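Nitrophorin Cim l NP (Cimex lectularius, PDB 2IMQ) carries nitric oxide on a heme b and delivers it to the victim while the bed bug feeds, causing vasodilation. Local coordinates at residues W213-V218 / T242-Y247. Numbering follows the deposited sequence.
Sequences WTEPQV and TDRALY
A single antiparallel bridge, Thr-214 with Tyr-247, and a side-on salt bridge from Arg-244 to Glu-215 fasten loop segment 213-218 to strand 243-248, the outermost strand of the five-stranded sheet in the beta-sandwich of this DNase I-like fold. The bridge is a hydrogen-bonded pair: Thr-214 N donates to Tyr-247 O at 2.9 Å, and Tyr-247 N returns a bond to Thr-214 O. A water spans the same pair, accepting from Thr-214 OG1 and donating to Tyr-247 O, which is thus gripped twice. Tyr-247 CG stands between its own backbone N and carbonyl carbon (chi1 65°), which brings the ring back toward the loop although CB points away; Thr-214 CB lies over one face, offset toward the rim, 4.0 Å from the centroid in a CH-pi contact, while CG2 comes within 3.5 Å of Tyr-247 OH. Pro-216 CG meets CE2 of the same ring. Extended Glu-215 presents both oxygens to the bent Arg-244: NH2 bonds OE1 at 2.8 Å through its syn lone pair, and NE meets OE2 at 2.7 Å on the syn side, 26° out of the carboxylate plane. Tyr-260 OH also bonds OE2, and the buried guanidinium has a second carboxylate partner, Asp-199. Leu-246 sends CD2 against Glu-215 CB (3.6 Å) and CB against Trp-213 CE3 (3.8 Å). Ala-245 O is buried with no hydrogen-bonding partner in the model, Pro-216 CD lying 3.2 Å from it. The touching parts run 115° apart, so the loop crosses the strand. Leu-201 of helix 201-206 packs on Glu-215, Arg-244 and Leu-246, strand 165-169 pairs antiparallel with 243-248, and strand 255-262 of the other sheet touches Pro-216 and Tyr-247.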
ATOM      1  N   TRP A 213       6.751  -5.817  11.668  1.00 17.24           N
ATOM      2  CA  TRP A 213       5.696  -5.086  11.003  1.00 16.86           C
ATOM      3  C   TRP A 213       4.384  -5.764  11.299  1.00 18.04           C
ATOM      4  O   TRP A 213       4.301  -7.000  11.379  1.00 21.63           O
ATOM      5  CB  TRP A 213       5.949  -5.023   9.531  1.00 16.72           C
ATOM      6  CG  TRP A 213       7.096  -4.158   9.074  1.00 15.19           C
ATOM      7  CD1 TRP A 213       8.415  -4.494   9.047  1.00 16.34           C
ATOM      8  CD2 TRP A 213       7.003  -2.833   8.570  1.00 15.17           C
ATOM      9  NE1 TRP A 213       9.159  -3.439   8.596  1.00 16.75           N
ATOM     10  CE2 TRP A 213       8.301  -2.406   8.276  1.00 15.80           C
ATOM     11  CE3 TRP A 213       5.933  -1.969   8.315  1.00 16.39           C
ATOM     12  CZ2 TRP A 213       8.566  -1.177   7.707  1.00 17.37           C
ATOM     13  CZ3 TRP A 213       6.176  -0.732   7.809  1.00 17.03           C
ATOM     14  CH2 TRP A 213       7.482  -0.328   7.468  1.00 15.45           C
ATOM     15  N   THR A 214       3.346  -4.969  11.459  1.00 16.48           N
ATOM     16  CA  THR A 214       2.057  -5.518  11.828  1.00 17.79           C
ATOM     17  C   THR A 214       1.094  -5.246  10.732  1.00 15.46           C
ATOM     18  O   THR A 214       1.060  -4.159  10.204  1.00 16.41           O
ATOM     19  CB  THR A 214       1.596  -4.859  13.123  1.00 17.06           C
ATOM     20  OG1 THR A 214       2.603  -5.034  14.148  1.00 21.51           O
ATOM     21  CG2 THR A 214       0.313  -5.449  13.635  1.00 19.29           C
ATOM     22  N   GLU A 215       0.217  -6.202  10.470  1.00 16.39           N
ATOM     23  CA  GLU A 215      -0.909  -5.967   9.600  1.00 15.92           C
ATOM     24  C   GLU A 215      -2.178  -5.825  10.468  1.00 16.18           C
ATOM     25  O   GLU A 215      -2.374  -6.567  11.416  1.00 17.60           O
ATOM     26  CB  GLU A 215      -1.102  -7.156   8.659  1.00 15.79           C
ATOM     27  CG  GLU A 215      -2.140  -6.896   7.598  1.00 15.48           C
ATOM     28  CD  GLU A 215      -2.279  -7.983   6.567  1.00 16.82           C
ATOM     29  OE1 GLU A 215      -1.809  -9.135   6.813  1.00 17.47           O
ATOM     30  OE2 GLU A 215      -2.832  -7.686   5.460  1.00 16.03           O
ATOM     31  N   PRO A 216      -3.023  -4.854  10.182  1.00 16.48           N
ATOM     32  CA  PRO A 216      -4.303  -4.820  10.898  1.00 16.76           C
ATOM     33  C   PRO A 216      -5.067  -6.122  10.683  1.00 17.38           C
ATOM     34  O   PRO A 216      -4.825  -6.851   9.707  1.00 17.56           O
ATOM     35  CB  PRO A 216      -5.041  -3.684  10.221  1.00 17.32           C
ATOM     36  CG  PRO A 216      -4.000  -2.828   9.668  1.00 17.09           C
ATOM     37  CD  PRO A 216      -2.948  -3.845   9.113  1.00 16.99           C
ATOM     38  N   GLN A 217      -5.981  -6.440  11.609  1.00 18.87           N
ATOM     39  CA  GLN A 217      -6.818  -7.631  11.405  1.00 19.08           C
ATOM     40  C   GLN A 217      -7.593  -7.580  10.089  1.00 18.88           C
ATOM     41  O   GLN A 217      -8.215  -6.604   9.739  1.00 18.80           O
ATOM     42  CB  GLN A 217      -7.842  -7.802  12.536  1.00 21.07           C
ATOM     43  CG  GLN A 217      -8.766  -8.985  12.314  1.00 24.69           C
ATOM     44  CD  GLN A 217      -9.844  -9.227  13.340  1.00 28.70           C
ATOM     45  OE1 GLN A 217     -10.416 -10.344  13.348  1.00 35.36           O
ATOM     46  NE2 GLN A 217     -10.157  -8.220  14.180  1.00 35.49           N
ATOM     47  N   VAL A 218      -7.507  -8.684   9.372  1.00 19.03           N
ATOM     48  CA  VAL A 218      -8.190  -8.842   8.106  1.00 18.42           C
ATOM     49  C   VAL A 218      -9.527  -9.524   8.354  1.00 17.67           C
ATOM     50  O   VAL A 218      -9.577 -10.606   8.869  1.00 18.43           O
ATOM     51  CB  VAL A 218      -7.361  -9.720   7.144  1.00 19.00           C
ATOM     52  CG1 VAL A 218      -8.109 -10.011   5.895  1.00 19.43           C
ATOM     53  CG2 VAL A 218      -6.028  -9.011   6.817  1.00 19.21           C
ATOM     54  N   THR A 242      -3.676  -9.774  -1.824  1.00 12.18           N
ATOM     55  CA  THR A 242      -2.567  -9.235  -2.608  1.00 13.58           C
ATOM     56  C   THR A 242      -2.105  -7.881  -2.083  1.00 13.28           C
ATOM     57  O   THR A 242      -1.041  -7.768  -1.461  1.00 14.31           O
ATOM     58  CB  THR A 242      -2.906  -9.267  -4.060  1.00 13.69           C
ATOM     59  OG1 THR A 242      -4.103  -8.548  -4.267  1.00 15.38           O
ATOM     60  CG2 THR A 242      -3.129 -10.668  -4.499  1.00 14.92           C
ATOM     61  N   ASP A 243      -2.955  -6.884  -2.186  1.00 13.40           N
ATOM     62  CA  ASP A 243      -2.662  -5.554  -1.581  1.00 13.57           C
ATOM     63  C   ASP A 243      -2.748  -5.638  -0.064  1.00 13.04           C
ATOM     64  O   ASP A 243      -3.747  -6.129   0.466  1.00 14.28           O
ATOM     65  CB  ASP A 243      -3.645  -4.527  -2.107  1.00 14.71           C
ATOM     66  CG  ASP A 243      -3.292  -4.136  -3.531  1.00 17.25           C
ATOM     67  OD1 ASP A 243      -2.326  -3.311  -3.678  1.00 17.71           O
ATOM     68  OD2 ASP A 243      -3.848  -4.610  -4.559  1.00 18.29           O
ATOM     69  N   ARG A 244      -1.735  -5.141   0.631  1.00 12.54           N
ATOM     70  CA  ARG A 244      -1.634  -5.196   2.050  1.00 12.66           C
ATOM     71  C   ARG A 244      -1.183  -3.857   2.559  1.00 13.03           C
ATOM     72  O   ARG A 244      -0.531  -3.086   1.868  1.00 14.18           O
ATOM     73  CB  ARG A 244      -0.616  -6.275   2.527  1.00 13.12           C
ATOM     74  CG  ARG A 244      -0.728  -7.606   1.813  1.00 13.70           C
ATOM     75  CD  ARG A 244      -1.987  -8.410   2.103  1.00 13.86           C
ATOM     76  NE  ARG A 244      -1.916  -9.140   3.341  1.00 14.60           N
ATOM     77  CZ  ARG A 244      -1.498 -10.388   3.457  1.00 13.53           C
ATOM     78  NH1 ARG A 244      -1.131 -11.096   2.385  1.00 13.43           N
ATOM     79  NH2 ARG A 244      -1.418 -10.931   4.671  1.00 15.09           N
ATOM     80  N   ALA A 245      -1.506  -3.608   3.823  1.00 12.96           N
ATOM     81  CA  ALA A 245      -0.944  -2.471   4.580  1.00 13.07           C
ATOM     82  C   ALA A 245      -0.325  -2.967   5.845  1.00 14.05           C
ATOM     83  O   ALA A 245      -0.981  -3.650   6.641  1.00 15.69           O
ATOM     84  CB  ALA A 245      -2.052  -1.458   4.923  1.00 15.43           C
ATOM     85  N   LEU A 246       0.938  -2.636   6.029  1.00 13.49           N
ATOM     86  CA  LEU A 246       1.684  -2.994   7.223  1.00 13.41           C
ATOM     87  C   LEU A 246       2.119  -1.695   7.884  1.00 14.78           C
ATOM     88  O   LEU A 246       2.366  -0.675   7.242  1.00 15.38           O
ATOM     89  CB  LEU A 246       2.947  -3.782   6.881  1.00 14.65           C
ATOM     90  CG  LEU A 246       2.751  -5.015   6.078  1.00 14.65           C
ATOM     91  CD1 LEU A 246       4.112  -5.658   5.816  1.00 16.90           C
ATOM     92  CD2 LEU A 246       1.760  -5.981   6.724  1.00 16.70           C
ATOM     93  N   TYR A 247       2.229  -1.741   9.206  1.00 14.60           N
ATOM     94  CA  TYR A 247       2.667  -0.578   9.976  1.00 15.17           C
ATOM     95  C   TYR A 247       3.626  -0.945  11.068  1.00 15.54           C
ATOM     96  O   TYR A 247       3.630  -2.068  11.539  1.00 16.77           O
ATOM     97  CB  TYR A 247       1.468   0.141  10.606  1.00 16.11           C
ATOM     98  CG  TYR A 247       0.689  -0.605  11.642  1.00 16.47           C
ATOM     99  CD1 TYR A 247       0.954  -0.439  13.025  1.00 19.31           C
ATOM    100  CD2 TYR A 247      -0.304  -1.476  11.314  1.00 17.23           C
ATOM    101  CE1 TYR A 247       0.220  -1.128  14.006  1.00 18.76           C
ATOM    102  CE2 TYR A 247      -1.050  -2.129  12.290  1.00 17.84           C
ATOM    103  CZ  TYR A 247      -0.787  -1.976  13.615  1.00 20.73           C
ATOM    104  OH  TYR A 247      -1.575  -2.680  14.536  1.00 24.14           O
TER
HETATM  105  O   HOH W   1       4.360  -3.194  13.994  1.00 25.87           O